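Local coordinates for transcriptional regulator, TetR family (Legionella pneumophila subsp. pneumophila str. Philadelphia 1, PDB 3ON4), which probably binds DNA through an N-terminal helix-turn-helix domain and regulates transcription, as TetR-family repressors do, at residues Q158-S161 / L162-G165; E180-R183 / H184-Q188; E132-I135 / E136-G140. One frame throughout, in Å; residues are numbered along the deposited sequence.

Interaction 1: residues Q158-S161 / L162-G165; sequences QIIS and LVEG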
loop_
_atom_site.group_PDB
_atom_site.type_symbol
_atom_site.label_atom_id
_atom_site.label_comp_id
_atom_site.label_asym_id
_atom_site.label_seq_id
_atom_site.Cartn_x
_atom_site.Cartn_y
_atom_site.Cartn_z
ATOM N N GLN A 158 4.792 -11.339 7.408
ATOM C CA GLN A 158 5.734 -10.230 7.547
ATOM C C GLN A 158 6.402 -9.925 6.215
ATOM O O GLN A 158 6.582 -8.756 5.815
ATOM C CB GLN A 158 6.809 -10.544 8.597
ATOM C CG GLN A 158 6.368 -10.407 10.033
ATOM C CD GLN A 158 7.498 -10.801 10.972
ATOM O OE1 GLN A 158 8.140 -11.824 10.752
ATOM N NE2 GLN A 158 7.760 -9.991 11.992
ATOM N N ILE A 159 6.770 -10.993 5.509
ATOM C CA ILE A 159 7.473 -10.836 4.273
ATOM C C ILE A 159 6.595 -10.112 3.259
ATOM O O ILE A 159 7.052 -9.156 2.640
ATOM C CB ILE A 159 7.941 -12.176 3.675
ATOM C CG1 ILE A 159 9.095 -12.758 4.492
ATOM C CG2 ILE A 159 8.416 -11.984 2.215
ATOM C CD1 ILE A 159 9.362 -14.227 4.143
ATOM N N ILE A 160 5.348 -10.550 3.080
ATOM C CA ILE A 160 4.497 -9.917 2.059
ATOM C C ILE A 160 4.130 -8.496 2.479
ATOM O O ILE A 160 4.013 -7.623 1.625
ATOM C CB ILE A 160 3.244 -10.783 1.644
ATOM C CG1 ILE A 160 2.531 -10.202 0.389
ATOM C CG2 ILE A 160 2.276 -10.940 2.771
ATOM C CD1 ILE A 160 3.440 -9.822 -0.816
ATOM N N SER A 161 3.960 -8.258 3.779
ATOM C CA SER A 161 3.716 -6.897 4.268
ATOM C C SER A 161 4.897 -5.991 3.921
ATOM O O SER A 161 4.717 -4.861 3.438
ATOM C CB SER A 161 3.480 -6.890 5.777
ATOM O OG SER A 161 2.364 -7.704 6.104
ATOM N N LEU A 162 6.111 -6.496 4.140
ATOM C CA LEU A 162 7.296 -5.700 3.909
ATOM C C LEU A 162 7.482 -5.447 2.417
ATOM O O LEU A 162 7.850 -4.351 2.028
ATOM C CB LEU A 162 8.523 -6.382 4.492
ATOM C CG LEU A 162 9.830 -5.624 4.609
ATOM C CD1 LEU A 162 9.660 -4.204 5.211
ATOM C CD2 LEU A 162 10.771 -6.455 5.473
ATOM N N VAL A 163 7.224 -6.458 1.603
ATOM C CA VAL A 163 7.315 -6.321 0.154
ATOM C C VAL A 163 6.352 -5.229 -0.317
ATOM O O VAL A 163 6.747 -4.330 -1.071
ATOM C CB VAL A 163 7.013 -7.651 -0.568
ATOM C CG1 VAL A 163 6.700 -7.417 -2.076
ATOM C CG2 VAL A 163 8.155 -8.650 -0.365
ATOM N N GLU A 164 5.097 -5.292 0.128
ATOM C CA GLU A 164 4.086 -4.325 -0.306
ATOM C C GLU A 164 4.449 -2.904 0.146
ATOM O O GLU A 164 4.458 -1.953 -0.651
ATOM C CB GLU A 164 2.689 -4.724 0.163
ATOM C CG GLU A 164 2.163 -6.030 -0.462
ATOM C CD GLU A 164 1.971 -5.966 -1.956
ATOM O OE1 GLU A 164 1.739 -4.869 -2.488
ATOM O OE2 GLU A 164 2.004 -7.030 -2.619
ATOM N N GLY A 165 4.775 -2.749 1.418
ATOM C CA GLY A 165 5.111 -1.433 1.952
ATOM C C GLY A 165 6.401 -0.876 1.366
ATOM O O GLY A 165 6.503 0.329 1.101
#
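L162 begins residues 162-165 by giving its backbone N to Q158 O at 2.9 Å, the first of four consecutive i to i+4 bonds that make this stretch regular alpha-helix. Its isobutyl group then leaves the neighbourhood of residues 158-161: CG stands anti to the backbone N (chi1 -168°), which carries the side chain out to F185 of helix 177-189, where it also packs on S161 of the second subunit. The amide of Q158 points out of the turn, and its NE2 is hydrogen-bonded to G181 O of the second subunit. V163 follows, one turn on from I159. Its CG2 lies 3.2 Å from I159 O and 4.2 Å from I159 CG2, a methyl-to-methyl contact on the flank facing helix 84-98, where I159 touches I88, and V163 touches F92 and I95. Such a helix, packed on its own subunit along one flank and on the partner subunit along another, fits the C-terminal domain of TetR-family regulators, in which the last two helices of each chain commonly build a four-helix dimer interface. E164 runs beside I160, the two side chains pointing the same way. Its first torsion, with CG beside the backbone N, sets CG 3.2 Å from I160 O, and a bend at chi2 (-64°) then turns the carboxylate back so that OE2 lies 3.6 Å from I160 CD1. OE2 is buried and has no polar partner anywhere in the model; F131, M106 and C107 touch the same side chain, so this apolar setting would be expected to favour protonation of the acid. G165 ends the stretch, its N reaching S161 O at 2.9 Å with a nearly straight N-H...O angle of 170°. The hydroxyl of S161 is hydrogen-bonded to K157 O, one turn earlier, while the serine packs on G166 of the second subunit.

Interaction 2: residues E180-R183 / H184-Q188; sequences EGVR and HFIDQ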
loop_
_atom_site.group_PDB
_atom_site.type_symbol
_atom_site.label_atom_id
_atom_site.label_comp_id
_atom_site.label_asym_id
_atom_site.label_seq_id
_atom_site.Cartn_x
_atom_site.Cartn_y
_atom_site.Cartn_z
ATOM N N GLU A 180 15.992 -2.552 -0.617
ATOM C CA GLU A 180 17.152 -3.212 0.008
ATOM C C GLU A 180 16.776 -3.698 1.402
ATOM O O GLU A 180 17.200 -4.755 1.819
ATOM C CB GLU A 180 18.353 -2.272 0.060
ATOM C CG GLU A 180 18.947 -1.966 -1.314
ATOM C CD GLU A 180 20.053 -0.920 -1.256
ATOM O OE1 GLU A 180 20.329 -0.404 -0.158
ATOM O OE2 GLU A 180 20.650 -0.615 -2.310
ATOM N N GLY A 181 15.961 -2.916 2.098
ATOM C CA GLY A 181 15.448 -3.263 3.420
ATOM C C GLY A 181 14.641 -4.545 3.460
ATOM O O GLY A 181 14.709 -5.296 4.439
ATOM N N VAL A 182 13.874 -4.790 2.405
ATOM C CA VAL A 182 13.113 -6.023 2.276
ATOM C C VAL A 182 14.091 -7.190 2.153
ATOM O O VAL A 182 13.954 -8.210 2.838
ATOM C CB VAL A 182 12.222 -6.024 1.038
ATOM C CG1 VAL A 182 11.408 -7.333 0.987
ATOM C CG2 VAL A 182 11.320 -4.787 1.034
ATOM N N ARG A 183 15.056 -7.047 1.257
ATOM C CA ARG A 183 16.086 -8.071 1.100
ATOM C C ARG A 183 16.882 -8.296 2.378
ATOM O O ARG A 183 17.133 -9.436 2.730
ATOM C CB ARG A 183 17.009 -7.733 -0.061
ATOM C CG ARG A 183 18.084 -8.763 -0.360
ATOM C CD ARG A 183 17.566 -10.184 -0.587
ATOM N NE ARG A 183 18.706 -11.057 -0.856
ATOM C CZ ARG A 183 19.149 -11.421 -2.060
ATOM N NH1 ARG A 183 18.537 -11.051 -3.182
ATOM N NH2 ARG A 183 20.223 -12.192 -2.141
ATOM N N HIS A 184 17.277 -7.225 3.067
ATOM C CA HIS A 184 17.971 -7.341 4.352
ATOM C C HIS A 184 17.146 -8.142 5.363
ATOM O O HIS A 184 17.678 -8.987 6.056
ATOM C CB HIS A 184 18.267 -5.965 4.974
ATOM C CG HIS A 184 19.336 -5.181 4.272
ATOM N ND1 HIS A 184 20.496 -5.757 3.795
ATOM C CD2 HIS A 184 19.434 -3.857 3.997
ATOM C CE1 HIS A 184 21.254 -4.824 3.240
ATOM N NE2 HIS A 184 20.632 -3.663 3.349
ATOM N N PHE A 185 15.845 -7.862 5.459
ATOM C CA PHE A 185 14.987 -8.606 6.381
ATOM C C PHE A 185 15.003 -10.105 6.058
ATOM O O PHE A 185 15.116 -10.953 6.954
ATOM C CB PHE A 185 13.550 -8.082 6.347
ATOM C CG PHE A 185 12.572 -8.924 7.139
ATOM C CD1 PHE A 185 12.406 -8.722 8.494
ATOM C CD2 PHE A 185 11.803 -9.898 6.516
ATOM C CE1 PHE A 185 11.509 -9.495 9.233
ATOM C CE2 PHE A 185 10.887 -10.650 7.236
ATOM C CZ PHE A 185 10.747 -10.451 8.602
ATOM N N ILE A 186 14.900 -10.419 4.779
ATOM C CA ILE A 186 14.894 -11.814 4.319
ATOM C C ILE A 186 16.217 -12.494 4.723
ATOM O O ILE A 186 16.225 -13.560 5.368
ATOM C CB ILE A 186 14.656 -11.894 2.779
ATOM C CG1 ILE A 186 13.246 -11.432 2.411
ATOM C CG2 ILE A 186 14.888 -13.306 2.256
ATOM C CD1 ILE A 186 13.016 -11.152 0.886
ATOM N N ASP A 187 17.320 -11.842 4.363
ATOM C CA ASP A 187 18.655 -12.373 4.572
ATOM C C ASP A 187 18.978 -12.541 6.043
ATOM O O ASP A 187 19.695 -13.464 6.410
ATOM C CB ASP A 187 19.708 -11.450 3.943
ATOM C CG ASP A 187 19.643 -11.417 2.429
ATOM O OD1 ASP A 187 18.910 -12.255 1.839
ATOM O OD2 ASP A 187 20.345 -10.556 1.829
ATOM N N GLN A 188 18.494 -11.628 6.883
ATOM C CA GLN A 188 18.818 -11.685 8.312
ATOM C C GLN A 188 17.875 -12.602 9.103
ATOM O O GLN A 188 18.262 -13.120 10.153
ATOM C CB GLN A 188 18.875 -10.283 8.933
ATOM C CG GLN A 188 19.957 -9.356 8.324
ATOM C CD GLN A 188 21.373 -9.909 8.446
ATOM O OE1 GLN A 188 21.852 -10.188 9.548
ATOM N NE2 GLN A 188 22.053 -10.068 7.310
HETATM O O HOH W 1 19.973 -0.369 2.505
#
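R183 and D187, one turn apart on helix 177-189, meet with guanidinium and carboxylate planes almost perpendicular (85°), in an i to i+4 salt bridge on the last helix of the TetR-type C-terminal domain. The bridge is made by the inner nitrogen: NE of R183 lies 3.0 Å from D187 OD1, approaching the syn side of that oxygen, while the bond from NE to D187 OD2 at 3.2 Å is weak. At 142° the N-H...OD1 bond is bent, and OD1 lies at the guanidinium edge, near its plane. R183 comes within reach because its chain bends at chi2 (54°), which brings CD and NE to the carboxylate while the outer nitrogens extend away from it. OD1 has a second partner in Q89 NE2 of helix 84-98, so the aspartate is held from its own helix and from a neighbouring one.

The imidazole of H184 is turned differently, with one face laid over the carbonyl of E180: CD2 is 3.2 Å and CG 3.3 Å from E180 O, the same oxygen that accepts the backbone N of H184 at 2.8 Å. At the ring's edge, in its plane, a water forms a weak hydrogen bond with NE2 at 3.5 Å while donating to E180 OE1. Q158 of the second subunit packs on H184 and F185.

On the flank toward helix 84-98, V182 and I186 lie side by side and point the same way, with V182 CG1 4.1 Å from I186 CD1.

Interaction 3: residues E132-I135 / E136-G140; sequences ELII and EWLKG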
loop_
_atom_site.group_PDB
_atom_site.type_symbol
_atom_site.label_atom_id
_atom_site.label_comp_id
_atom_site.label_asym_id
_atom_site.label_seq_id
_atom_site.Cartn_x
_atom_site.Cartn_y
_atom_site.Cartn_z
ATOM N N GLU A 132 -3.814 -14.693 -0.780
ATOM C CA GLU A 132 -3.902 -16.043 -0.232
ATOM C C GLU A 132 -2.927 -16.979 -0.952
ATOM O O GLU A 132 -2.266 -17.774 -0.305
ATOM C CB GLU A 132 -5.355 -16.565 -0.319
ATOM C CG GLU A 132 -6.229 -15.892 0.737
ATOM C CD GLU A 132 -7.722 -16.003 0.481
ATOM O OE1 GLU A 132 -8.136 -16.802 -0.398
ATOM O OE2 GLU A 132 -8.477 -15.269 1.182
ATOM N N LEU A 133 -2.809 -16.852 -2.271
ATOM C CA LEU A 133 -1.882 -17.675 -3.043
ATOM C C LEU A 133 -0.424 -17.388 -2.673
ATOM O O LEU A 133 0.358 -18.310 -2.478
ATOM C CB LEU A 133 -2.073 -17.446 -4.530
ATOM C CG LEU A 133 -1.268 -18.379 -5.438
ATOM C CD1 LEU A 133 -2.130 -18.874 -6.611
ATOM C CD2 LEU A 133 -0.034 -17.659 -5.908
ATOM N N ILE A 134 -0.091 -16.107 -2.538
ATOM C CA ILE A 134 1.263 -15.693 -2.207
ATOM C C ILE A 134 1.646 -16.159 -0.811
ATOM O O ILE A 134 2.715 -16.729 -0.621
ATOM C CB ILE A 134 1.463 -14.156 -2.307
ATOM C CG1 ILE A 134 1.313 -13.639 -3.748
ATOM C CG2 ILE A 134 2.830 -13.731 -1.696
ATOM C CD1 ILE A 134 2.328 -14.127 -4.705
ATOM N N ILE A 135 0.750 -15.938 0.155
ATOM C CA ILE A 135 0.972 -16.305 1.549
ATOM C C ILE A 135 1.115 -17.824 1.714
ATOM O O ILE A 135 2.069 -18.299 2.356
ATOM C CB ILE A 135 -0.145 -15.717 2.431
ATOM C CG1 ILE A 135 -0.007 -14.181 2.440
ATOM C CG2 ILE A 135 -0.147 -16.343 3.835
ATOM C CD1 ILE A 135 -1.208 -13.477 2.943
ATOM N N GLU A 136 0.217 -18.587 1.082
ATOM C CA GLU A 136 0.317 -20.051 1.086
ATOM C C GLU A 136 1.644 -20.527 0.473
ATOM O O GLU A 136 2.293 -21.406 1.033
ATOM C CB GLU A 136 -0.879 -20.687 0.358
ATOM C CG GLU A 136 -0.898 -22.231 0.349
ATOM C CD GLU A 136 -0.799 -22.840 1.740
ATOM O OE1 GLU A 136 -1.429 -22.296 2.687
ATOM O OE2 GLU A 136 -0.068 -23.842 1.891
ATOM N N TRP A 137 2.057 -19.941 -0.652
ATOM C CA TRP A 137 3.343 -20.318 -1.273
ATOM C C TRP A 137 4.529 -20.055 -0.334
ATOM O O TRP A 137 5.368 -20.934 -0.091
ATOM C CB TRP A 137 3.551 -19.539 -2.558
ATOM C CG TRP A 137 4.745 -19.993 -3.292
ATOM C CD1 TRP A 137 4.837 -21.061 -4.147
ATOM C CD2 TRP A 137 6.045 -19.408 -3.235
ATOM N NE1 TRP A 137 6.120 -21.174 -4.620
ATOM C CE2 TRP A 137 6.883 -20.175 -4.071
ATOM C CE3 TRP A 137 6.595 -18.331 -2.524
ATOM C CZ2 TRP A 137 8.227 -19.879 -4.248
ATOM C CZ3 TRP A 137 7.933 -18.034 -2.698
ATOM C CH2 TRP A 137 8.738 -18.802 -3.565
ATOM N N LEU A 138 4.576 -18.851 0.214
ATOM C CA LEU A 138 5.614 -18.467 1.198
ATOM C C LEU A 138 5.659 -19.374 2.445
ATOM O O LEU A 138 6.737 -19.836 2.860
ATOM C CB LEU A 138 5.416 -16.991 1.619
ATOM C CG LEU A 138 5.800 -15.890 0.634
ATOM C CD1 LEU A 138 5.399 -14.497 1.136
ATOM C CD2 LEU A 138 7.315 -15.964 0.374
ATOM N N LYS A 139 4.488 -19.626 3.043
ATOM C CA LYS A 139 4.347 -20.529 4.191
ATOM C C LYS A 139 4.878 -21.918 3.876
ATOM O O LYS A 139 5.627 -22.513 4.667
ATOM C CB LYS A 139 2.877 -20.648 4.606
ATOM C CG LYS A 139 2.586 -21.663 5.729
ATOM C CD LYS A 139 1.080 -21.918 5.750
ATOM C CE LYS A 139 0.674 -22.926 6.765
ATOM N NZ LYS A 139 -0.484 -23.740 6.271
ATOM N N GLY A 140 4.489 -22.440 2.718
ATOM C CA GLY A 140 4.965 -23.770 2.283
ATOM C C GLY A 140 6.479 -23.871 2.119
ATOM O O GLY A 140 7.092 -24.861 2.549
#
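W137 touches residues 132-135 through CB, which lies 3.4 Å from L133 O and 3.5 Å from I134 O, and not through its indole. The ring itself extends to helix 54-77: with chi1 at -173° it lies across the CA-CB bond from the backbone N, and NE1 is hydrogen-bonded to S77 OG. Another flat group, the carboxylate of E136, also departs; OE1 is 4.0 Å from K139 NZ, a long salt bridge between residues three apart.

Within this part of helix 121-144, which belongs to the all-helical C-terminal domain of the TetR fold, the apolar contact is made by I134 and L138. They run side by side, with I134 CG2 3.9 Å from L138 CD1. L138 N also bonds to I134 O at 2.9 Å, with an N-H...O angle of 173°. This pair packs against F91 of helix 84-98, and I134 also meets I69 and L73 of helix 54-77. I135 faces elsewhere, touching L153 of helix 149-173 and F178 of the second subunit, while its backbone O accepts K139 N at 2.8 Å.

How the interactions relate
From the N terminus the order is interaction 3 on helix 121-144, interaction 1 on helix 149-173 and interaction 2 on helix 177-189. Each is a local i to i+4 contact within one helix and closes no loop, and none nests within or crosses another. Helix 149-173 is the middle layer. It meets interaction 3 through I160 CD1, 4.1 Å from I134 CG2, and through I159 CG2, 4.1 Å from L138 CD1. It meets interaction 2 through L162 CD2, 3.3 Å from F185 CB, and through V163 CG2, 3.8 Å from V182 CG1. Interactions 2 and 3 do not touch, their nearest atoms being about 7 Å apart. All three contact the second subunit.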